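Complement factor H (Mus musculus, PDB 2YBY) probably regulates complement in innate immunity, this fragment being its sixth and seventh sushi domains. Local coordinates at residues A[10-15]-A[39-44]; A[23-26]-A[32-35]; A[107-110]-A[115-118]. The protein carries 1 engineered substitution. All coordinates share one frame; numbering follows the deposited sequence.

Contact 1. Residues A[10-15]-A[39-44]; sequences FKYGRL and NGFSPP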
loop_
_atom_site.group_PDB
_atom_site.type_symbol
_atom_site.label_atom_id
_atom_site.label_comp_id
_atom_site.label_asym_id
_atom_site.label_seq_id
_atom_site.Cartn_x
_atom_site.Cartn_y
_atom_site.Cartn_z
ATOM N N PHE A 10 0.763 14.469 -2.478
ATOM C CA PHE A 10 -0.310 13.489 -2.300
ATOM C C PHE A 10 -0.411 13.076 -0.833
ATOM O O PHE A 10 0.474 13.430 -0.068
ATOM C CB PHE A 10 -0.035 12.260 -3.185
ATOM C CG PHE A 10 1.372 11.705 -3.132
ATOM C CD1 PHE A 10 2.381 12.227 -3.944
ATOM C CD2 PHE A 10 1.714 10.733 -2.215
ATOM C CE1 PHE A 10 3.671 11.696 -3.904
ATOM C CE2 PHE A 10 3.018 10.244 -2.138
ATOM C CZ PHE A 10 3.992 10.736 -2.978
ATOM N N LYS A 11 -1.499 12.403 -0.428
ATOM C CA LYS A 11 -1.661 12.011 0.966
ATOM C C LYS A 11 -0.849 10.806 1.342
ATOM O O LYS A 11 -0.588 9.921 0.521
ATOM C CB LYS A 11 -3.135 11.712 1.312
ATOM C CG LYS A 11 -4.045 12.924 1.248
ATOM C CD LYS A 11 -5.358 12.687 2.006
ATOM C CE LYS A 11 -5.307 13.134 3.444
ATOM N NZ LYS A 11 -6.621 12.938 4.109
ATOM N N TYR A 12 -0.494 10.748 2.608
ATOM C CA TYR A 12 0.156 9.648 3.252
ATOM C C TYR A 12 1.530 9.245 2.730
ATOM O O TYR A 12 1.961 8.111 2.927
ATOM C CB TYR A 12 -0.772 8.439 3.273
ATOM C CG TYR A 12 -2.182 8.762 3.706
ATOM C CD1 TYR A 12 -2.436 9.357 4.936
ATOM C CD2 TYR A 12 -3.264 8.458 2.894
ATOM C CE1 TYR A 12 -3.741 9.609 5.360
ATOM C CE2 TYR A 12 -4.571 8.713 3.302
ATOM C CZ TYR A 12 -4.803 9.324 4.521
ATOM O OH TYR A 12 -6.090 9.582 4.949
ATOM N N GLY A 13 2.230 10.183 2.147
ATOM C CA GLY A 13 3.587 9.952 1.706
ATOM C C GLY A 13 4.149 11.131 0.948
ATOM O O GLY A 13 3.482 12.161 0.749
ATOM N N ARG A 14 5.388 10.922 0.486
ATOM C CA ARG A 14 6.104 11.980 -0.231
ATOM C C ARG A 14 7.263 11.469 -1.034
ATOM O O ARG A 14 7.826 10.440 -0.732
ATOM C CB ARG A 14 6.661 13.018 0.773
ATOM C CG ARG A 14 7.494 12.313 1.838
ATOM C CD ARG A 14 7.332 12.868 3.220
ATOM N NE ARG A 14 6.146 12.361 3.924
ATOM C CZ ARG A 14 4.954 12.963 4.009
ATOM N NH1 ARG A 14 4.734 14.125 3.396
ATOM N NH2 ARG A 14 3.969 12.399 4.698
ATOM N N LEU A 15 7.674 12.238 -2.022
ATOM C CA LEU A 15 8.916 11.957 -2.720
ATOM C C LEU A 15 10.086 12.021 -1.740
ATOM O O LEU A 15 10.106 12.841 -0.792
ATOM C CB LEU A 15 9.208 13.052 -3.775
ATOM C CG LEU A 15 8.277 13.199 -4.967
ATOM C CD1 LEU A 15 8.949 13.975 -6.100
ATOM C CD2 LEU A 15 7.784 11.909 -5.456
ATOM N N ASN A 39 4.035 5.581 7.965
ATOM C CA ASN A 39 3.799 4.346 8.700
ATOM C C ASN A 39 2.329 3.983 8.627
ATOM O O ASN A 39 1.461 4.837 8.851
ATOM C CB ASN A 39 4.173 4.535 10.178
ATOM C CG ASN A 39 5.646 4.813 10.376
ATOM O OD1 ASN A 39 6.491 4.429 9.541
ATOM N ND2 ASN A 39 5.993 5.550 11.437
ATOM N N GLY A 40 2.058 2.732 8.316
ATOM C CA GLY A 40 0.690 2.256 8.147
ATOM C C GLY A 40 0.201 2.267 6.714
ATOM O O GLY A 40 -0.937 1.864 6.441
ATOM N N PHE A 41 1.020 2.809 5.790
ATOM C CA PHE A 41 0.688 2.967 4.383
ATOM C C PHE A 41 1.779 2.419 3.500
ATOM O O PHE A 41 2.906 2.138 3.946
ATOM C CB PHE A 41 0.468 4.444 4.028
ATOM C CG PHE A 41 -0.730 5.011 4.746
ATOM C CD1 PHE A 41 -0.604 5.551 6.019
ATOM C CD2 PHE A 41 -1.982 4.980 4.167
ATOM C CE1 PHE A 41 -1.721 6.003 6.709
ATOM C CE2 PHE A 41 -3.089 5.505 4.833
ATOM C CZ PHE A 41 -2.947 6.007 6.100
ATOM N N SER A 42 1.420 2.227 2.234
ATOM C CA SER A 42 2.354 1.588 1.330
ATOM C C SER A 42 2.080 1.965 -0.119
ATOM O O SER A 42 0.923 2.182 -0.475
ATOM C CB SER A 42 2.160 0.066 1.467
ATOM O OG SER A 42 2.851 -0.716 0.517
ATOM N N PRO A 43 3.088 1.868 -1.017
ATOM C CA PRO A 43 2.784 1.918 -2.446
ATOM C C PRO A 43 1.945 0.655 -2.804
ATOM O O PRO A 43 2.036 -0.382 -2.123
ATOM C CB PRO A 43 4.175 1.799 -3.105
ATOM C CG PRO A 43 5.143 2.231 -2.045
ATOM C CD PRO A 43 4.536 1.691 -0.796
ATOM N N PRO A 44 1.129 0.726 -3.871
ATOM C CA PRO A 44 0.311 -0.443 -4.246
ATOM C C PRO A 44 1.089 -1.724 -4.508
ATOM O O PRO A 44 0.523 -2.808 -4.436
ATOM C CB PRO A 44 -0.491 0.028 -5.454
ATOM C CG PRO A 44 -0.268 1.480 -5.589
ATOM C CD PRO A 44 0.891 1.888 -4.743
#
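One face of the Tyr12 ring lies over one face of the Phe41 ring in an offset (parallel-displaced) stack, the centroids 4.1 Å apart and the planes only 7° from parallel. The displacement sets Phe41 CE2 above the rim of the tyrosine ring, 3.5 Å from Tyr12 CD2, and brings Tyr12 CG over the rim of the phenylalanine. Because the tyrosine is shifted in this way, its own CB also sits over the Phe41 ring, a CH-pi contact of 3.8 Å from Tyr12 CB to the ring centroid. On the opposite face of Tyr12, CB of its sequence neighbour Lys11 lies near the rim of the ring; the hydroxyl has a weak hydrogen bond from Lys11 NZ. Phe41 has a second partner in Arg67, which makes a cation-pi contact with it. Both aromatic side chains turn CG to the side of the backbone N (chi1 -46° for Tyr12, -65° for Phe41), and in each residue the bond from CA to CB heads toward the other segment. The contact is carried by this one pair and lies at the surface of the sixth sushi domain. Tyr12 leads into edge strand 13-15, which pairs with strand 32-37, whereas Phe41 starts strand 41-42, an edge of the separate sheet that runs through strand 66-71.

Contact 2. Residues A[23-26]-A[32-35]; sequences PNFP and KYSY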
loop_
_atom_site.group_PDB
_atom_site.type_symbol
_atom_site.label_atom_id
_atom_site.label_comp_id
_atom_site.label_asym_id
_atom_site.label_seq_id
_atom_site.Cartn_x
_atom_site.Cartn_y
_atom_site.Cartn_z
ATOM N N PRO A 23 12.068 22.483 -6.895
ATOM C CA PRO A 23 12.324 23.492 -7.949
ATOM C C PRO A 23 12.525 22.973 -9.382
ATOM O O PRO A 23 12.508 23.775 -10.333
ATOM C CB PRO A 23 13.607 24.157 -7.457
ATOM C CG PRO A 23 13.585 23.948 -5.965
ATOM C CD PRO A 23 13.080 22.563 -5.822
ATOM N N ASN A 24 12.807 21.675 -9.546
ATOM C CA ASN A 24 13.033 21.034 -10.851
ATOM C C ASN A 24 11.726 20.929 -11.660
ATOM O O ASN A 24 11.767 20.786 -12.879
ATOM C CB ASN A 24 13.599 19.619 -10.629
ATOM C CG ASN A 24 14.495 19.108 -11.722
ATOM O OD1 ASN A 24 14.079 18.945 -12.875
ATOM N ND2 ASN A 24 15.740 18.801 -11.371
ATOM N N PHE A 25 10.580 20.995 -10.974
ATOM C CA PHE A 25 9.251 20.821 -11.551
ATOM C C PHE A 25 8.752 22.095 -12.235
ATOM O O PHE A 25 9.094 23.193 -11.798
ATOM C CB PHE A 25 8.266 20.322 -10.466
ATOM C CG PHE A 25 8.608 18.910 -10.053
ATOM C CD1 PHE A 25 8.145 17.834 -10.778
ATOM C CD2 PHE A 25 9.500 18.667 -9.026
ATOM C CE1 PHE A 25 8.514 16.537 -10.441
ATOM C CE2 PHE A 25 9.875 17.364 -8.701
ATOM C CZ PHE A 25 9.430 16.311 -9.460
ATOM N N PRO A 26 7.930 21.992 -13.300
ATOM C CA PRO A 26 7.438 20.759 -13.932
ATOM C C PRO A 26 8.476 19.941 -14.698
ATOM O O PRO A 26 9.556 20.426 -15.038
ATOM C CB PRO A 26 6.305 21.261 -14.819
ATOM C CG PRO A 26 6.775 22.631 -15.247
ATOM C CD PRO A 26 7.415 23.196 -13.994
ATOM N N LYS A 32 10.741 9.711 -13.560
ATOM C CA LYS A 32 10.182 9.008 -12.406
ATOM C C LYS A 32 10.936 9.400 -11.182
ATOM O O LYS A 32 12.100 9.798 -11.266
ATOM C CB LYS A 32 10.177 7.498 -12.610
ATOM C CG LYS A 32 11.561 6.881 -12.709
ATOM C CD LYS A 32 11.481 5.386 -13.017
ATOM C CE LYS A 32 12.802 4.674 -12.903
ATOM N NZ LYS A 32 13.841 5.146 -13.874
ATOM N N TYR A 33 10.269 9.318 -10.014
ATOM C CA TYR A 33 10.877 9.756 -8.766
ATOM C C TYR A 33 10.544 8.792 -7.664
ATOM O O TYR A 33 9.397 8.413 -7.552
ATOM C CB TYR A 33 10.358 11.160 -8.398
ATOM C CG TYR A 33 10.768 12.189 -9.425
ATOM C CD1 TYR A 33 12.040 12.738 -9.405
ATOM C CD2 TYR A 33 9.986 12.425 -10.549
ATOM C CE1 TYR A 33 12.478 13.597 -10.409
ATOM C CE2 TYR A 33 10.427 13.259 -11.577
ATOM C CZ TYR A 33 11.672 13.852 -11.491
ATOM O OH TYR A 33 12.184 14.630 -12.497
ATOM N N SER A 34 11.539 8.405 -6.828
ATOM C CA SER A 34 11.270 7.493 -5.742
ATOM C C SER A 34 10.453 8.190 -4.671
ATOM O O SER A 34 10.626 9.394 -4.434
ATOM C CB SER A 34 12.593 6.975 -5.172
ATOM O OG SER A 34 13.401 8.038 -4.709
ATOM N N TYR A 35 9.567 7.444 -3.999
ATOM C CA TYR A 35 8.757 7.979 -2.917
ATOM C C TYR A 35 8.540 6.923 -1.870
ATOM O O TYR A 35 8.717 5.729 -2.121
ATOM C CB TYR A 35 7.410 8.550 -3.417
ATOM C CG TYR A 35 6.384 7.508 -3.812
ATOM C CD1 TYR A 35 6.349 6.996 -5.093
ATOM C CD2 TYR A 35 5.418 7.072 -2.906
ATOM C CE1 TYR A 35 5.381 6.067 -5.478
ATOM C CE2 TYR A 35 4.478 6.109 -3.262
ATOM C CZ TYR A 35 4.440 5.633 -4.565
ATOM O OH TYR A 35 3.497 4.720 -4.981
#
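An edge-to-face aromatic contact between Phe25 and Tyr33 joins the loop that follows helix 18-21 to strand 32-37, in the sixth sushi domain and at its surface. The edge of Phe25 is directed at the face of Tyr33, with the centroids 5.2 Å apart and the planes inclined at 58°, well short of perpendicular. Phe25 CZ does most of the touching: it stands over the centre of the tyrosine ring, and its nearest atom there is Tyr33 CE2 at 3.8 Å. Phe25 CE1 follows at 4.0 Å from the same Tyr33 CE2, so the phenylalanine enters by one corner of its ring.

The backbones stay well apart, the nearest CA atoms, of Phe25 and Tyr33, being 11.5 Å from each other. The two side chains bridge that gap by reaching out from opposite directions. In both, CG is anti to the carbonyl carbon (chi1 -69° in Phe25 and -64° in Tyr33), but CB of Tyr33 points toward the loop, while the Phe25 ring closes the distance through its far end. A cis peptide bond joins Phe25 to Pro26 where the loop continues. Leu15 of the neighbouring strand 13-15 touches both side chains, and Val27 also packs on Tyr33.

The chemistry is that of hydrocarbon against a pi face: the slightly positive C-H rim of Phe25 is set against the electron-rich centre of Tyr33, probably with a modest electrostatic gain besides dispersion. The phenol oxygen belongs to a different interaction, a weak hydrogen bond with Asn31 ND2. Loop and strand are therefore held together here by apolar ring contact, without polar bonds between them.

Contact 3. Residues A[107-110]-A[115-118]; sequences DTMT and GWSP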
loop_
_atom_site.group_PDB
_atom_site.type_symbol
_atom_site.label_atom_id
_atom_site.label_comp_id
_atom_site.label_asym_id
_atom_site.label_seq_id
_atom_site.Cartn_x
_atom_site.Cartn_y
_atom_site.Cartn_z
ATOM N N ASP A 107 -13.773 -17.384 5.887
ATOM C CA ASP A 107 -12.550 -17.095 6.635
ATOM C C ASP A 107 -11.556 -16.262 5.816
ATOM O O ASP A 107 -10.335 -16.476 5.902
ATOM C CB ASP A 107 -11.888 -18.347 7.193
ATOM C CG ASP A 107 -12.692 -19.003 8.292
ATOM O OD1 ASP A 107 -13.537 -18.299 8.916
ATOM O OD2 ASP A 107 -12.449 -20.198 8.566
ATOM N N THR A 108 -12.076 -15.298 5.060
ATOM C CA THR A 108 -11.214 -14.391 4.300
ATOM C C THR A 108 -11.122 -13.068 5.038
ATOM O O THR A 108 -12.041 -12.690 5.770
ATOM C CB THR A 108 -11.699 -14.225 2.879
ATOM O OG1 THR A 108 -13.025 -13.741 2.924
ATOM C CG2 THR A 108 -11.636 -15.512 2.100
ATOM N N MET A 109 -9.970 -12.418 4.915
ATOM C CA MET A 109 -9.711 -11.103 5.515
ATOM C C MET A 109 -9.386 -10.212 4.340
ATOM O O MET A 109 -8.629 -10.654 3.469
ATOM C CB MET A 109 -8.425 -11.108 6.348
ATOM C CG MET A 109 -8.599 -11.286 7.739
ATOM S SD MET A 109 -7.150 -11.062 8.731
ATOM C CE MET A 109 -5.841 -11.860 7.932
ATOM N N THR A 110 -9.860 -8.948 4.365
ATOM C CA THR A 110 -9.588 -7.995 3.294
ATOM C C THR A 110 -8.855 -6.813 3.918
ATOM O O THR A 110 -9.193 -6.389 5.024
ATOM C CB THR A 110 -10.892 -7.603 2.619
ATOM O OG1 THR A 110 -11.446 -8.795 2.028
ATOM C CG2 THR A 110 -10.703 -6.529 1.549
ATOM N N GLY A 115 -7.529 -1.072 7.910
ATOM C CA GLY A 115 -6.869 -2.292 8.333
ATOM C C GLY A 115 -7.624 -3.544 7.936
ATOM O O GLY A 115 -8.538 -3.500 7.120
ATOM N N TRP A 116 -7.235 -4.663 8.508
ATOM C CA TRP A 116 -7.835 -5.960 8.188
ATOM C C TRP A 116 -9.289 -6.027 8.628
ATOM O O TRP A 116 -9.625 -5.602 9.734
ATOM C CB TRP A 116 -7.091 -7.111 8.897
ATOM C CG TRP A 116 -5.720 -7.429 8.358
ATOM C CD1 TRP A 116 -4.561 -7.458 9.069
ATOM C CD2 TRP A 116 -5.403 -7.945 7.056
ATOM N NE1 TRP A 116 -3.532 -7.950 8.289
ATOM C CE2 TRP A 116 -4.015 -8.221 7.041
ATOM C CE3 TRP A 116 -6.108 -8.038 5.856
ATOM C CZ2 TRP A 116 -3.360 -8.683 5.888
ATOM C CZ3 TRP A 116 -5.480 -8.573 4.746
ATOM C CH2 TRP A 116 -4.112 -8.867 4.765
ATOM N N SER A 117 -10.123 -6.572 7.767
ATOM C CA SER A 117 -11.524 -6.845 8.135
ATOM C C SER A 117 -11.946 -8.202 7.639
ATOM O O SER A 117 -11.905 -8.473 6.441
ATOM C CB SER A 117 -12.497 -5.802 7.630
ATOM O OG SER A 117 -13.712 -5.925 8.359
ATOM N N PRO A 118 -12.381 -9.047 8.575
ATOM C CA PRO A 118 -12.336 -8.849 10.030
ATOM C C PRO A 118 -10.879 -8.986 10.492
ATOM O O PRO A 118 -10.024 -9.320 9.658
ATOM C CB PRO A 118 -13.203 -9.989 10.550
ATOM C CG PRO A 118 -12.999 -11.068 9.587
ATOM C CD PRO A 118 -12.790 -10.418 8.238
#
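Met109 and Trp116 form the close-packed side of this beta hairpin, their side chains crossing at about a right angle. The thioether lies over one face of the indole: Met109 SD is 4.2 Å from the centroid of the five-membered ring of Trp116, a Met-aromatic contact, and Met109 CE is 4.2 Å from that of the six-membered ring, 14° off its normal, as a CH-pi contact. The bend at chi3 (-44°) folds the methyl group back over the ring system, so sulfur and methyl share the same face. Nearer the backbone, Met109 CB meets Trp116 CE3 at 3.9 Å, and Met109 CG lies against Pro118 O. The strand ends at the cis peptide bond between Ser117 and Pro118, and Pro118 CD packs on Thr108 O at 3.4 Å. The indole NE1 is satisfied by Val70 O. Equally tight are the two backbone bonds of the antiparallel hydrogen-bonded pair Thr110 and Ser117: Thr110 N to Ser117 O (3.0 Å) and Ser117 N to Thr110 O (2.9 Å).

The looser side is that of this pair's side chains, which share the other face of the sheet, with Ser117 exposed and Thr110 partly so.

In the seventh sushi domain, strand 108-112 is central in a three-stranded antiparallel sheet, between strand 91-93 and the edge strand 115-117. Leu92 of strand 91-93 touches both Met109 and Trp116, and so does Phe71 of strand 66-71, while Cys69, whose disulfide partner is Cys111 of the hairpin, also packs on Trp116.

Overall arrangement
From the N terminus, the chain passes through 10-15 and the short helix 18-21 before contact 2 closes a small loop between 23-26 and 32-35. That loop is nested inside the larger one closed by contact 1, when the chain reaches 39-44. The two contacts touch through Tyr35, which packs against Arg14, Leu15, Pro43 and Pro44, and strands 13-15 and 32-37 are sheet neighbours. Strand 66-71 then leads from the sixth sushi domain into the seventh, pairing with strand 41-42 on the way. Contact 3 follows in series as a hairpin, about 18 Å from contact 2 between nearest atoms and on the opposite side of the chain's centre.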